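Local coordinates for protein probable glucarate dehydratase (Mycobacterium smegmatis str. MC2 155, PDB 3VDG) that probably dehydrates glucarate or a related acid sugar, as a metal-dependent member of the enolase superfamily, at residues A[293-296]-A[300-303]. Residues are numbered along the deposited sequence; the frame is centred on the assembly and turned at random.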
ATOM      1  N   MET A 293       3.080  -6.450 -19.515  1.00 19.95           N
ATOM      2  CA  MET A 293       2.543  -5.824 -20.703  1.00 18.04           C
ATOM      3  C   MET A 293       1.059  -5.592 -20.570  1.00 27.35           C
ATOM      4  O   MET A 293       0.577  -4.541 -20.932  1.00 26.80           O
ATOM      5  CB  MET A 293       2.848  -6.647 -21.965  1.00 19.89           C
ATOM      6  CG  MET A 293       4.312  -6.642 -22.354  1.00 23.34           C
ATOM      7  SD  MET A 293       4.634  -7.712 -23.785  1.00 27.27           S
ATOM      8  CE  MET A 293       4.023  -6.642 -25.087  1.00 24.63           C
ATOM      9  N   CYS A 294       0.317  -6.555 -20.037  1.00 20.78           N
ATOM     10  CA  CYS A 294      -1.128  -6.332 -19.934  1.00 18.60           C
ATOM     11  C   CYS A 294      -1.558  -5.851 -18.551  1.00 31.38           C
ATOM     12  O   CYS A 294      -2.721  -5.513 -18.351  1.00 25.09           O
ATOM     13  CB  CYS A 294      -1.936  -7.558 -20.403  1.00 35.16           C
ATOM     14  SG  CYS A 294      -1.611  -9.056 -19.465  1.00 41.94           S
ATOM     15  N   VAL A 295      -0.620  -5.816 -17.603  1.00 26.62           N
ATOM     16  CA  VAL A 295      -0.842  -5.156 -16.309  1.00 22.86           C
ATOM     17  C   VAL A 295       0.365  -4.246 -15.992  1.00 22.08           C
ATOM     18  O   VAL A 295       1.389  -4.714 -15.470  1.00 21.45           O
ATOM     19  CB  VAL A 295      -1.023  -6.174 -15.153  1.00 23.13           C
ATOM     20  CG1 VAL A 295      -1.308  -5.439 -13.843  1.00 25.50           C
ATOM     21  CG2 VAL A 295      -2.172  -7.128 -15.445  1.00 24.27           C
ATOM     22  N   VAL A 296       0.238  -2.961 -16.311  1.00 22.49           N
ATOM     23  CA  VAL A 296       1.329  -1.999 -16.157  1.00 24.16           C
ATOM     24  C   VAL A 296       0.849  -0.725 -15.462  1.00 21.25           C
ATOM     25  O   VAL A 296       1.601   0.261 -15.340  1.00 23.98           O
ATOM     26  CB  VAL A 296       1.988  -1.642 -17.524  1.00 24.55           C
ATOM     27  CG1 VAL A 296       2.687  -2.860 -18.125  1.00 23.10           C
ATOM     28  CG2 VAL A 296       0.957  -1.080 -18.491  1.00 22.02           C
ATOM     29  N   GLN A 300      -5.586  -1.336 -14.480  1.00 23.48           N
ATOM     30  CA  GLN A 300      -5.693  -2.611 -15.193  1.00 24.75           C
ATOM     31  C   GLN A 300      -5.837  -3.795 -14.256  1.00 25.20           C
ATOM     32  O   GLN A 300      -6.207  -4.892 -14.672  1.00 24.48           O
ATOM     33  CB  GLN A 300      -4.482  -2.814 -16.111  1.00 22.31           C
ATOM     34  CG  GLN A 300      -4.477  -1.837 -17.280  1.00 25.71           C
ATOM     35  CD  GLN A 300      -3.090  -1.655 -17.861  1.00 32.81           C
ATOM     36  OE1 GLN A 300      -2.129  -2.277 -17.410  1.00 29.86           O
ATOM     37  NE2 GLN A 300      -2.974  -0.782 -18.839  1.00 40.80           N
ATOM     38  N   LEU A 301      -5.548  -3.596 -12.979  1.00 22.30           N
ATOM     39  CA  LEU A 301      -5.590  -4.736 -12.043  1.00 23.95           C
ATOM     40  C   LEU A 301      -6.982  -5.395 -11.907  1.00 24.17           C
ATOM     41  O   LEU A 301      -7.096  -6.619 -11.904  1.00 25.98           O
ATOM     42  CB  LEU A 301      -5.053  -4.323 -10.659  1.00 19.88           C
ATOM     43  CG  LEU A 301      -3.520  -4.262 -10.620  1.00 21.44           C
ATOM     44  CD1 LEU A 301      -3.052  -3.453  -9.404  1.00 17.54           C
ATOM     45  CD2 LEU A 301      -2.922  -5.666 -10.601  1.00 23.49           C
ATOM     46  N   PRO A 302      -8.043  -4.588 -11.774  1.00 24.67           N
ATOM     47  CA  PRO A 302      -9.342  -5.244 -11.560  1.00 27.15           C
ATOM     48  C   PRO A 302      -9.742  -6.185 -12.712  1.00 27.47           C
ATOM     49  O   PRO A 302     -10.253  -7.277 -12.459  1.00 24.03           O
ATOM     50  CB  PRO A 302     -10.316  -4.070 -11.445  1.00 27.72           C
ATOM     51  CG  PRO A 302      -9.476  -2.917 -10.986  1.00 27.64           C
ATOM     52  CD  PRO A 302      -8.108  -3.125 -11.582  1.00 25.43           C
ATOM     53  N   ALA A 303      -9.519  -5.775 -13.954  1.00 23.74           N
ATOM     54  CA  ALA A 303      -9.849  -6.656 -15.092  1.00 28.84           C
ATOM     55  C   ALA A 303      -8.956  -7.897 -15.100  1.00 31.52           C
ATOM     56  O   ALA A 303      -9.435  -9.011 -15.327  1.00 23.55           O
ATOM     57  CB  ALA A 303      -9.752  -5.908 -16.412  1.00 30.52           C
TER
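Gln300 reaches back to the loop 293-296 and takes the backbone N-H of Val296 on its amide oxygen. The bond from Val296 N to Gln300 OE1 is short, 2.7 Å, and nearly straight at 172°; the donor arrives close to the line of the amide C=O, at 164°. Glutamine suits this place because its chain, extended beyond CG, spans the gap to the loop and ends in both an acceptor and a donor. OE1 also accepts a weak hydrogen bond from Ala297 N, and NE2 gives a weak one to Ser128, which helps set which way round the amide lies. The methyl Val296 CG2 packs against Gln300 OE1 at 3.5 Å.

The apolar part is a single pair: Val295 CG1 meets Leu301 CD2 at 3.6 Å, the two side chains crossing at about a right angle. With CG1 anti to the backbone N (chi1 -178°), Val295 presents that methyl to the leucine; branched aliphatic residues suit this buried position.

The contact folds the loop after strand 289-291 back on the start of helix 301-307, one beta-to-alpha connection of the enolase-superfamily barrel, near the sodium ligand Asn292. Trp320 touches both Val295 and Leu301, helix 323-336 packs on Leu301, and Thr335 of the second subunit also reaches that leucine.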